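Local atomic coordinates of acetylserotonin O-methyltransferase (Homo sapiens, PDB entry 4A6D), a protein that transfers a methyl group from S-adenosylmethionine to the hydroxyl of N-acetylserotonin, giving melatonin, and works as a homodimer. Residues Y201-P212 against Q229-F237; A245-H255 against T272-E283. All coordinates share one frame; numbering follows the deposited sequence.

Contact 1: Y201-P212 against Q229-F237; sequences YPGCKITVFDIP and QIDFQEGDF. With SAM (S-adenosylmethionine), chain D.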
loop_
_atom_site.group_PDB
_atom_site.type_symbol
_atom_site.label_atom_id
_atom_site.label_comp_id
_atom_site.label_asym_id
_atom_site.label_seq_id
_atom_site.Cartn_x
_atom_site.Cartn_y
_atom_site.Cartn_z
ATOM N N TYR A 201 -2.257 -36.526 12.312
ATOM C CA TYR A 201 -1.945 -37.934 12.025
ATOM C C TYR A 201 -1.121 -38.582 13.161
ATOM O O TYR A 201 0.112 -38.647 13.097
ATOM C CB TYR A 201 -1.289 -38.091 10.639
ATOM C CG TYR A 201 -2.159 -37.583 9.504
ATOM C CD1 TYR A 201 -3.153 -38.390 8.945
ATOM C CD2 TYR A 201 -2.048 -36.269 9.042
ATOM C CE1 TYR A 201 -3.989 -37.912 7.931
ATOM C CE2 TYR A 201 -2.856 -35.793 8.007
ATOM C CZ TYR A 201 -3.831 -36.617 7.461
ATOM O OH TYR A 201 -4.623 -36.176 6.430
ATOM N N PRO A 202 -1.813 -39.088 14.210
ATOM C CA PRO A 202 -1.103 -39.689 15.353
ATOM C C PRO A 202 -0.196 -40.877 15.059
ATOM O O PRO A 202 0.740 -41.128 15.825
ATOM C CB PRO A 202 -2.240 -40.084 16.300
ATOM C CG PRO A 202 -3.377 -39.213 15.919
ATOM C CD PRO A 202 -3.273 -39.070 14.444
ATOM N N GLY A 203 -0.492 -41.618 13.996
ATOM C CA GLY A 203 0.306 -42.785 13.629
ATOM C C GLY A 203 1.642 -42.423 13.011
ATOM O O GLY A 203 2.663 -43.056 13.294
ATOM N N CYS A 204 1.628 -41.365 12.186
ATOM C CA CYS A 204 2.744 -40.820 11.415
ATOM C C CYS A 204 3.915 -40.230 12.224
ATOM O O CYS A 204 3.772 -39.912 13.407
ATOM C CB CYS A 204 2.221 -39.834 10.367
ATOM S SG CYS A 204 0.987 -40.546 9.234
ATOM N N LYS A 205 5.073 -40.114 11.559
ATOM C CA LYS A 205 6.326 -39.514 12.033
ATOM C C LYS A 205 6.843 -38.612 10.906
ATOM O O LYS A 205 6.626 -38.912 9.727
ATOM C CB LYS A 205 7.373 -40.579 12.382
ATOM C CG LYS A 205 7.468 -40.915 13.873
ATOM C CD LYS A 205 7.658 -42.431 14.144
ATOM C CE LYS A 205 9.096 -42.921 14.097
ATOM N NZ LYS A 205 9.202 -44.409 14.244
ATOM N N ILE A 206 7.517 -37.503 11.261
ATOM C CA ILE A 206 8.024 -36.525 10.282
ATOM C C ILE A 206 9.456 -35.977 10.550
ATOM O O ILE A 206 9.801 -35.666 11.699
ATOM C CB ILE A 206 6.985 -35.366 10.102
ATOM C CG1 ILE A 206 7.252 -34.505 8.850
ATOM C CG2 ILE A 206 6.891 -34.508 11.356
ATOM C CD1 ILE A 206 5.990 -33.751 8.304
ATOM N N THR A 207 10.245 -35.784 9.467
ATOM C CA THR A 207 11.523 -35.094 9.548
ATOM C C THR A 207 11.395 -33.714 8.871
ATOM O O THR A 207 10.943 -33.627 7.727
ATOM C CB THR A 207 12.647 -35.936 8.995
ATOM O OG1 THR A 207 12.689 -37.113 9.785
ATOM C CG2 THR A 207 14.010 -35.222 9.049
ATOM N N VAL A 208 11.787 -32.649 9.578
ATOM C CA VAL A 208 11.816 -31.306 8.999
ATOM C C VAL A 208 13.205 -31.135 8.361
ATOM O O VAL A 208 14.223 -31.253 9.051
ATOM C CB VAL A 208 11.464 -30.183 10.011
ATOM C CG1 VAL A 208 11.608 -28.803 9.378
ATOM C CG2 VAL A 208 10.046 -30.358 10.562
ATOM N N PHE A 209 13.247 -30.945 7.035
ATOM C CA PHE A 209 14.493 -30.742 6.295
ATOM C C PHE A 209 14.666 -29.274 5.901
ATOM O O PHE A 209 13.782 -28.676 5.295
ATOM C CB PHE A 209 14.566 -31.651 5.057
ATOM C CG PHE A 209 15.916 -31.677 4.379
ATOM C CD1 PHE A 209 16.273 -30.691 3.460
ATOM C CD2 PHE A 209 16.845 -32.666 4.682
ATOM C CE1 PHE A 209 17.519 -30.717 2.841
ATOM C CE2 PHE A 209 18.082 -32.703 4.048
ATOM C CZ PHE A 209 18.410 -31.738 3.125
ATOM N N ASP A 210 15.812 -28.695 6.238
ATOM C CA ASP A 210 16.115 -27.308 5.898
ATOM C C ASP A 210 17.612 -27.044 5.976
ATOM O O ASP A 210 18.370 -27.940 6.350
ATOM C CB ASP A 210 15.293 -26.316 6.755
ATOM C CG ASP A 210 14.804 -25.110 5.963
ATOM O OD1 ASP A 210 15.658 -24.311 5.516
ATOM O OD2 ASP A 210 13.555 -24.940 5.829
ATOM N N ILE A 211 18.038 -25.823 5.597
ATOM C CA ILE A 211 19.439 -25.423 5.604
ATOM C C ILE A 211 19.934 -25.339 7.056
ATOM O O ILE A 211 19.133 -24.946 7.929
ATOM C CB ILE A 211 19.688 -24.110 4.788
ATOM C CG1 ILE A 211 19.030 -22.882 5.438
ATOM C CG2 ILE A 211 19.279 -24.281 3.313
ATOM C CD1 ILE A 211 19.616 -21.547 5.062
ATOM N N PRO A 212 21.232 -25.717 7.309
ATOM C CA PRO A 212 21.790 -25.696 8.678
ATOM C C PRO A 212 21.458 -24.528 9.581
ATOM O O PRO A 212 21.271 -24.751 10.772
ATOM C CB PRO A 212 23.291 -25.760 8.432
ATOM C CG PRO A 212 23.408 -26.594 7.199
ATOM C CD PRO A 212 22.235 -26.234 6.344
ATOM N N GLN A 229 7.386 -37.195 17.660
ATOM C CA GLN A 229 7.015 -37.555 16.289
ATOM C C GLN A 229 7.849 -36.761 15.276
ATOM O O GLN A 229 7.938 -37.160 14.118
ATOM C CB GLN A 229 5.528 -37.220 16.055
ATOM C CG GLN A 229 4.539 -38.337 16.391
ATOM C CD GLN A 229 3.100 -37.867 16.311
ATOM O OE1 GLN A 229 2.651 -37.016 17.086
ATOM N NE2 GLN A 229 2.337 -38.417 15.377
ATOM N N ILE A 230 8.418 -35.619 15.707
ATOM C CA ILE A 230 9.174 -34.693 14.854
ATOM C C ILE A 230 10.681 -34.796 15.057
ATOM O O ILE A 230 11.162 -34.776 16.186
ATOM C CB ILE A 230 8.651 -33.235 14.990
ATOM C CG1 ILE A 230 7.105 -33.181 14.934
ATOM C CG2 ILE A 230 9.283 -32.290 13.949
ATOM C CD1 ILE A 230 6.484 -32.064 15.762
ATOM N N ASP A 231 11.408 -34.868 13.942
ATOM C CA ASP A 231 12.864 -34.963 13.854
ATOM C C ASP A 231 13.345 -33.823 12.941
ATOM O O ASP A 231 12.539 -33.240 12.224
ATOM C CB ASP A 231 13.237 -36.354 13.278
ATOM C CG ASP A 231 14.700 -36.612 12.964
ATOM O OD1 ASP A 231 15.574 -36.026 13.653
ATOM O OD2 ASP A 231 14.978 -37.441 12.061
ATOM N N PHE A 232 14.645 -33.497 12.983
ATOM C CA PHE A 232 15.246 -32.461 12.147
ATOM C C PHE A 232 16.469 -33.001 11.437
ATOM O O PHE A 232 17.277 -33.692 12.050
ATOM C CB PHE A 232 15.659 -31.263 12.998
ATOM C CG PHE A 232 14.544 -30.282 13.245
ATOM C CD1 PHE A 232 14.299 -29.246 12.356
ATOM C CD2 PHE A 232 13.724 -30.406 14.358
ATOM C CE1 PHE A 232 13.244 -28.357 12.572
ATOM C CE2 PHE A 232 12.668 -29.517 14.571
ATOM C CZ PHE A 232 12.435 -28.502 13.676
ATOM N N GLN A 233 16.576 -32.737 10.134
ATOM C CA GLN A 233 17.755 -33.040 9.323
ATOM C C GLN A 233 18.113 -31.709 8.662
ATOM O O GLN A 233 17.244 -30.996 8.151
ATOM C CB GLN A 233 17.565 -34.152 8.258
ATOM C CG GLN A 233 18.926 -34.711 7.736
ATOM C CD GLN A 233 18.943 -35.729 6.573
ATOM O OE1 GLN A 233 18.444 -36.889 6.678
ATOM N NE2 GLN A 233 19.722 -35.396 5.514
ATOM N N GLU A 234 19.384 -31.368 8.715
ATOM C CA GLU A 234 19.907 -30.176 8.072
ATOM C C GLU A 234 20.618 -30.575 6.778
ATOM O O GLU A 234 21.197 -31.664 6.682
ATOM C CB GLU A 234 20.835 -29.379 9.014
ATOM C CG GLU A 234 21.938 -30.201 9.659
ATOM C CD GLU A 234 22.902 -29.385 10.488
ATOM O OE1 GLU A 234 22.449 -28.461 11.203
ATOM O OE2 GLU A 234 24.115 -29.691 10.442
ATOM N N GLY A 235 20.545 -29.687 5.798
ATOM C CA GLY A 235 21.186 -29.888 4.512
ATOM C C GLY A 235 20.658 -29.037 3.378
ATOM O O GLY A 235 19.892 -28.087 3.585
ATOM N N ASP A 236 21.089 -29.388 2.161
ATOM C CA ASP A 236 20.684 -28.712 0.939
ATOM C C ASP A 236 19.865 -29.691 0.074
ATOM O O ASP A 236 20.427 -30.639 -0.460
ATOM C CB ASP A 236 21.934 -28.182 0.196
ATOM C CG ASP A 236 21.665 -27.587 -1.177
ATOM O OD1 ASP A 236 20.456 -27.390 -1.534
ATOM O OD2 ASP A 236 22.640 -27.290 -1.886
ATOM N N PHE A 237 18.570 -29.436 -0.112
ATOM C CA PHE A 237 17.752 -30.362 -0.908
ATOM C C PHE A 237 18.115 -30.527 -2.397
ATOM O O PHE A 237 17.706 -31.508 -3.033
ATOM C CB PHE A 237 16.252 -30.257 -0.631
ATOM C CG PHE A 237 15.596 -28.901 -0.751
ATOM C CD1 PHE A 237 15.920 -28.037 -1.800
ATOM C CD2 PHE A 237 14.591 -28.520 0.128
ATOM C CE1 PHE A 237 15.253 -26.822 -1.959
ATOM C CE2 PHE A 237 13.957 -27.282 -0.008
ATOM C CZ PHE A 237 14.305 -26.435 -1.042
HETATM N N SAM D . 7.658 -24.668 4.182
HETATM C CA SAM D . 7.659 -23.454 5.027
HETATM C C SAM D . 6.340 -22.658 5.116
HETATM O O SAM D . 5.574 -22.719 4.176
HETATM O OXT SAM D . 6.013 -21.941 6.117
HETATM C CB SAM D . 8.827 -22.614 4.578
HETATM C CG SAM D . 8.641 -21.993 3.188
HETATM S SD SAM D . 10.083 -20.918 2.854
HETATM C CE SAM D . 9.469 -19.964 1.527
HETATM C "C5'" SAM D . 11.169 -21.963 1.829
HETATM C "C4'" SAM D . 11.976 -22.813 2.822
HETATM O "O4'" SAM D . 12.893 -23.537 2.021
HETATM C "C3'" SAM D . 12.821 -21.937 3.826
HETATM O "O3'" SAM D . 12.622 -22.364 5.184
HETATM C "C2'" SAM D . 14.277 -22.126 3.288
HETATM O "O2'" SAM D . 15.349 -22.040 4.226
HETATM C "C1'" SAM D . 14.181 -23.540 2.688
HETATM N N9 SAM D . 15.239 -23.810 1.692
HETATM C C8 SAM D . 15.634 -22.972 0.653
HETATM N N7 SAM D . 16.584 -23.533 -0.034
HETATM C C5 SAM D . 16.915 -24.752 0.549
HETATM C C6 SAM D . 17.846 -25.777 0.296
HETATM N N6 SAM D . 18.640 -25.683 -0.797
HETATM N N1 SAM D . 17.855 -26.901 1.097
HETATM C C2 SAM D . 17.070 -26.998 2.180
HETATM N N3 SAM D . 16.183 -26.029 2.451
HETATM C C4 SAM D . 16.028 -24.949 1.659
#
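F209 turns its CG anti to the backbone N (chi1 -170°), which carries the ring toward Q229-F237: CZ lies 3.5 Å from G235 C, and CE1 lies 3.7 Å from F237 CB. F237 itself takes chi1 54°, with CG between its backbone N and carbonyl carbon, and this puts one ring face against the adenine of SAM, N1 lying 3.5 Å above the ring plane. At the base's edge F237 N donates to SAM N1, and SAM N6 donates to D236 OD1. An alanine in place of F237 would probably strip that face of the adenine of its aromatic cover, leaving the base held mainly by these edge bonds. Behind this end, strands 205-210 and 230-234 pair in parallel at the edge of a Rossmann-like methyltransferase sheet. As in other class I enzymes, an acidic residue closing the second strand holds the ribose: D210 OD1 accepts a hydrogen bond from SAM O2' at 2.6 Å, and OD2 one from O3' at 2.8 Å. I211 N also donates to OD1 and G189 N to OD2, so the carboxylate is fixed in rotation. Farther back, V208 lies against F232, CB to CE1 3.6 Å, while T207 OG1 donates to D231 OD2 (3.2 Å) on the other side of the sheet.

Contact 2: A245-H255 against T272-E283; sequences ADLYILARVLH and TCKPGGGILVIE. With SAM (S-adenosylmethionine), chain D.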
loop_
_atom_site.group_PDB
_atom_site.type_symbol
_atom_site.label_atom_id
_atom_site.label_comp_id
_atom_site.label_asym_id
_atom_site.label_seq_id
_atom_site.Cartn_x
_atom_site.Cartn_y
_atom_site.Cartn_z
ATOM N N ALA A 245 11.494 -41.306 3.344
ATOM C CA ALA A 245 10.110 -40.917 3.621
ATOM C C ALA A 245 9.176 -41.527 2.590
ATOM O O ALA A 245 9.601 -41.849 1.470
ATOM C CB ALA A 245 9.971 -39.393 3.601
ATOM N N ASP A 246 7.903 -41.699 2.984
ATOM C CA ASP A 246 6.848 -42.248 2.140
ATOM C C ASP A 246 6.214 -41.075 1.437
ATOM O O ASP A 246 5.740 -41.221 0.313
ATOM C CB ASP A 246 5.800 -42.998 2.998
ATOM C CG ASP A 246 6.388 -44.135 3.813
ATOM O OD1 ASP A 246 7.024 -45.017 3.219
ATOM O OD2 ASP A 246 6.213 -44.135 5.046
ATOM N N LEU A 247 6.225 -39.902 2.110
ATOM C CA LEU A 247 5.683 -38.631 1.609
ATOM C C LEU A 247 6.666 -37.486 1.785
ATOM O O LEU A 247 7.172 -37.249 2.892
ATOM C CB LEU A 247 4.344 -38.307 2.295
ATOM C CG LEU A 247 3.631 -37.016 1.904
ATOM C CD1 LEU A 247 2.993 -37.119 0.541
ATOM C CD2 LEU A 247 2.601 -36.638 2.940
ATOM N N TYR A 248 6.916 -36.759 0.689
ATOM C CA TYR A 248 7.709 -35.523 0.716
ATOM C C TYR A 248 6.742 -34.343 0.566
ATOM O O TYR A 248 5.910 -34.355 -0.343
ATOM C CB TYR A 248 8.806 -35.535 -0.365
ATOM C CG TYR A 248 9.881 -36.564 -0.057
ATOM C CD1 TYR A 248 10.961 -36.250 0.767
ATOM C CD2 TYR A 248 9.762 -37.881 -0.501
ATOM C CE1 TYR A 248 11.903 -37.207 1.121
ATOM C CE2 TYR A 248 10.712 -38.852 -0.159
ATOM C CZ TYR A 248 11.774 -38.505 0.657
ATOM O OH TYR A 248 12.746 -39.420 0.954
ATOM N N ILE A 249 6.786 -33.374 1.501
ATOM C CA ILE A 249 5.908 -32.191 1.493
ATOM C C ILE A 249 6.685 -30.976 1.008
ATOM O O ILE A 249 7.750 -30.692 1.546
ATOM C CB ILE A 249 5.251 -31.924 2.880
ATOM C CG1 ILE A 249 4.579 -33.209 3.458
ATOM C CG2 ILE A 249 4.295 -30.704 2.837
ATOM C CD1 ILE A 249 4.005 -33.099 4.931
ATOM N N LEU A 250 6.172 -30.270 -0.003
ATOM C CA LEU A 250 6.816 -29.039 -0.491
ATOM C C LEU A 250 5.825 -27.876 -0.338
ATOM O O LEU A 250 4.969 -27.671 -1.214
ATOM C CB LEU A 250 7.306 -29.148 -1.953
ATOM C CG LEU A 250 8.560 -29.961 -2.275
ATOM C CD1 LEU A 250 8.739 -30.056 -3.772
ATOM C CD2 LEU A 250 9.806 -29.315 -1.715
ATOM N N ALA A 251 5.853 -27.198 0.834
ATOM C CA ALA A 251 4.943 -26.062 1.121
ATOM C C ALA A 251 5.721 -24.775 0.897
ATOM O O ALA A 251 6.749 -24.547 1.546
ATOM C CB ALA A 251 4.410 -26.130 2.547
ATOM N N ARG A 252 5.274 -23.979 -0.094
ATOM C CA ARG A 252 5.882 -22.707 -0.492
ATOM C C ARG A 252 7.368 -22.845 -0.831
ATOM O O ARG A 252 8.184 -21.990 -0.484
ATOM C CB ARG A 252 5.624 -21.602 0.546
ATOM C CG ARG A 252 4.164 -21.151 0.641
ATOM C CD ARG A 252 3.830 -21.025 2.096
ATOM N NE ARG A 252 3.596 -19.650 2.496
ATOM C CZ ARG A 252 3.678 -19.199 3.745
ATOM N NH1 ARG A 252 4.075 -20.000 4.723
ATOM N NH2 ARG A 252 3.390 -17.933 4.018
ATOM N N VAL A 253 7.718 -23.929 -1.507
ATOM C CA VAL A 253 9.095 -24.115 -1.918
ATOM C C VAL A 253 9.132 -23.854 -3.415
ATOM O O VAL A 253 9.863 -22.995 -3.841
ATOM C CB VAL A 253 9.644 -25.525 -1.519
ATOM C CG1 VAL A 253 10.971 -25.813 -2.207
ATOM C CG2 VAL A 253 9.768 -25.657 -0.005
ATOM N N LEU A 254 8.309 -24.559 -4.201
ATOM C CA LEU A 254 8.284 -24.451 -5.666
ATOM C C LEU A 254 8.070 -23.023 -6.204
ATOM O O LEU A 254 8.695 -22.618 -7.186
ATOM C CB LEU A 254 7.258 -25.464 -6.265
ATOM C CG LEU A 254 7.588 -26.962 -6.115
ATOM C CD1 LEU A 254 6.562 -27.830 -6.838
ATOM C CD2 LEU A 254 9.005 -27.296 -6.628
ATOM N N HIS A 255 7.240 -22.244 -5.538
ATOM C CA HIS A 255 6.988 -20.870 -5.984
ATOM C C HIS A 255 8.222 -19.936 -5.919
ATOM O O HIS A 255 8.207 -18.892 -6.570
ATOM C CB HIS A 255 5.728 -20.279 -5.306
ATOM C CG HIS A 255 5.937 -19.826 -3.892
ATOM N ND1 HIS A 255 5.086 -18.909 -3.298
ATOM C CD2 HIS A 255 6.899 -20.158 -3.001
ATOM C CE1 HIS A 255 5.572 -18.703 -2.082
ATOM N NE2 HIS A 255 6.644 -19.453 -1.854
ATOM N N THR A 272 14.277 -40.610 -5.160
ATOM C CA THR A 272 14.371 -40.968 -3.748
ATOM C C THR A 272 13.090 -41.766 -3.326
ATOM O O THR A 272 13.180 -42.604 -2.437
ATOM C CB THR A 272 14.646 -39.723 -2.890
ATOM O OG1 THR A 272 15.804 -39.053 -3.409
ATOM C CG2 THR A 272 14.910 -40.061 -1.435
ATOM N N CYS A 273 11.924 -41.496 -3.957
ATOM C CA CYS A 273 10.667 -42.173 -3.650
ATOM C C CYS A 273 10.693 -43.649 -4.045
ATOM O O CYS A 273 11.433 -44.066 -4.932
ATOM C CB CYS A 273 9.454 -41.464 -4.272
ATOM S SG CYS A 273 8.914 -39.971 -3.388
ATOM N N LYS A 274 9.804 -44.410 -3.424
ATOM C CA LYS A 274 9.618 -45.818 -3.695
ATOM C C LYS A 274 8.186 -45.962 -4.212
ATOM O O LYS A 274 7.429 -45.009 -4.065
ATOM C CB LYS A 274 9.898 -46.661 -2.419
ATOM C CG LYS A 274 8.885 -46.411 -1.309
ATOM C CD LYS A 274 8.895 -47.451 -0.182
ATOM C CE LYS A 274 8.457 -46.822 1.124
ATOM N NZ LYS A 274 8.257 -45.322 1.052
ATOM N N PRO A 275 7.799 -47.113 -4.830
ATOM C CA PRO A 275 6.413 -47.283 -5.301
ATOM C C PRO A 275 5.407 -46.979 -4.205
ATOM O O PRO A 275 5.614 -47.398 -3.060
ATOM C CB PRO A 275 6.361 -48.770 -5.674
ATOM C CG PRO A 275 7.707 -49.090 -6.042
ATOM C CD PRO A 275 8.600 -48.312 -5.125
ATOM N N GLY A 276 4.381 -46.203 -4.553
ATOM C CA GLY A 276 3.327 -45.768 -3.636
ATOM C C GLY A 276 3.667 -44.486 -2.897
ATOM O O GLY A 276 2.800 -43.889 -2.241
ATOM N N GLY A 277 4.930 -44.057 -3.028
ATOM C CA GLY A 277 5.434 -42.821 -2.445
ATOM C C GLY A 277 4.676 -41.610 -2.968
ATOM O O GLY A 277 4.150 -41.634 -4.088
ATOM N N GLY A 278 4.602 -40.565 -2.152
ATOM C CA GLY A 278 3.882 -39.363 -2.526
ATOM C C GLY A 278 4.659 -38.070 -2.392
ATOM O O GLY A 278 5.627 -37.965 -1.632
ATOM N N ILE A 279 4.179 -37.061 -3.111
ATOM C CA ILE A 279 4.681 -35.698 -3.056
ATOM C C ILE A 279 3.474 -34.789 -2.831
ATOM O O ILE A 279 2.518 -34.840 -3.601
ATOM C CB ILE A 279 5.579 -35.291 -4.248
ATOM C CG1 ILE A 279 6.138 -33.858 -4.033
ATOM C CG2 ILE A 279 4.858 -35.475 -5.609
ATOM C CD1 ILE A 279 7.201 -33.506 -4.819
ATOM N N LEU A 280 3.487 -34.044 -1.714
ATOM C CA LEU A 280 2.422 -33.135 -1.345
ATOM C C LEU A 280 2.931 -31.734 -1.545
ATOM O O LEU A 280 3.824 -31.301 -0.819
ATOM C CB LEU A 280 1.936 -33.349 0.103
ATOM C CG LEU A 280 0.760 -32.422 0.548
ATOM C CD1 LEU A 280 -0.517 -32.723 -0.225
ATOM C CD2 LEU A 280 0.500 -32.532 2.020
ATOM N N VAL A 281 2.407 -31.057 -2.570
ATOM C CA VAL A 281 2.770 -29.695 -2.955
ATOM C C VAL A 281 1.701 -28.769 -2.405
ATOM O O VAL A 281 0.513 -28.989 -2.659
ATOM C CB VAL A 281 2.980 -29.544 -4.487
ATOM C CG1 VAL A 281 3.151 -28.068 -4.884
ATOM C CG2 VAL A 281 4.166 -30.403 -4.967
ATOM N N ILE A 282 2.117 -27.800 -1.572
ATOM C CA ILE A 282 1.186 -26.860 -0.949
ATOM C C ILE A 282 1.527 -25.472 -1.426
ATOM O O ILE A 282 2.563 -24.935 -1.063
ATOM C CB ILE A 282 1.127 -26.961 0.598
ATOM C CG1 ILE A 282 0.619 -28.351 1.017
ATOM C CG2 ILE A 282 0.231 -25.810 1.184
ATOM C CD1 ILE A 282 0.917 -28.718 2.387
ATOM N N GLU A 283 0.665 -24.930 -2.297
ATOM C CA GLU A 283 0.833 -23.625 -2.919
ATOM C C GLU A 283 -0.549 -22.986 -3.170
ATOM O O GLU A 283 -1.567 -23.677 -3.131
ATOM C CB GLU A 283 1.618 -23.745 -4.260
ATOM C CG GLU A 283 3.052 -24.274 -4.198
ATOM C CD GLU A 283 4.127 -23.334 -3.696
ATOM O OE1 GLU A 283 3.788 -22.390 -2.952
ATOM O OE2 GLU A 283 5.321 -23.594 -3.968
HETATM N N SAM D . 7.658 -24.668 4.182
HETATM C CA SAM D . 7.659 -23.454 5.027
HETATM C C SAM D . 6.340 -22.658 5.116
HETATM O O SAM D . 5.574 -22.719 4.176
HETATM O OXT SAM D . 6.013 -21.941 6.117
HETATM C CB SAM D . 8.827 -22.614 4.578
HETATM C CG SAM D . 8.641 -21.993 3.188
HETATM S SD SAM D . 10.083 -20.918 2.854
HETATM C CE SAM D . 9.469 -19.964 1.527
HETATM C "C5'" SAM D . 11.169 -21.963 1.829
HETATM C "C4'" SAM D . 11.976 -22.813 2.822
HETATM O "O4'" SAM D . 12.893 -23.537 2.021
HETATM C "C3'" SAM D . 12.821 -21.937 3.826
HETATM O "O3'" SAM D . 12.622 -22.364 5.184
HETATM C "C2'" SAM D . 14.277 -22.126 3.288
HETATM O "O2'" SAM D . 15.349 -22.040 4.226
HETATM C "C1'" SAM D . 14.181 -23.540 2.688
HETATM N N9 SAM D . 15.239 -23.810 1.692
HETATM C C8 SAM D . 15.634 -22.972 0.653
HETATM N N7 SAM D . 16.584 -23.533 -0.034
HETATM C C5 SAM D . 16.915 -24.752 0.549
HETATM C C6 SAM D . 17.846 -25.777 0.296
HETATM N N6 SAM D . 18.640 -25.683 -0.797
HETATM N N1 SAM D . 17.855 -26.901 1.097
HETATM C C2 SAM D . 17.070 -26.998 2.180
HETATM N N3 SAM D . 16.183 -26.029 2.451
HETATM C C4 SAM D . 16.028 -24.949 1.659
HETATM O O HOH W 1 8.650 -43.044 -1.141
HETATM O O HOH W 2 10.724 -44.783 2.451
HETATM O O HOH W 3 11.860 -43.033 0.477
#
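E283 meets the turn R252-H255 with both carboxylate oxygens, and this is the closely fitted end of the contact. A bend at chi2 (-76°) swings the carboxylate across to the turn, so that H255 N donates to OE2 at 2.8 Å from above the carboxylate plane, and OE1 sits over one face of the H255 imidazole, 3.5 Å from CG. E311 OE2 accepts from ND1 of the same ring, which probably sets the rotation of H255, the inferred proton donor/acceptor, while E283 holds its backbone and covers one face. Next to it A251 O takes the SAM amino N at 2.8 Å, while R252 NH1 donates to the SAM carboxylate O. Strands 247-251 and 278-283 run parallel, 11° apart. L247 CD1 rests against the backbone of G278, 3.5 Å from its C; the lack of a side chain at G278 lets the methyl come this close. I249 CG2 touches I282 CD1 on the same side of the sheet, whereas Y248 and L250 point to the other, where C273 SG meets the Y248 ring at its edge, 3.7 Å from CD2. The far end is looser and wet. There D246 and K274 form a salt bridge whose modelled OD1 to NZ separation, 2.5 Å, is short enough to leave the lysine's exact placement doubtful, and a water links A245 O to K274 N. The pair is one beta-alpha-beta unit: helix 259-272 connects the strands and packs on Y248, L250 and I279, helix 314-324 packs on I279, V281 and E283, and strand 182-186 bonds to the other edge of 247-251.

Contacts 1 and 2 follow each other along the chain, their centres about 13 Å apart, and belong to one sheet in which strand 182-186 lies between strands 205-210 and 247-251. They also touch directly: I206 CD1 comes within 4.0 Å of I249 CD1, and F237 CZ within 3.6 Å of V253 CG1. Both reach SAM at the C-terminal ends of their strands, but at different parts of it: contact 1 serves the adenosine, contact 2 the methionine. Y147, W164 and G187 add hydrogen bonds to the cofactor. H255 of contact 2 lies beside the substrate-binding D256 and meets SAM CE at its ring edge, so contact 2 extends from the cofactor to the reaction centre.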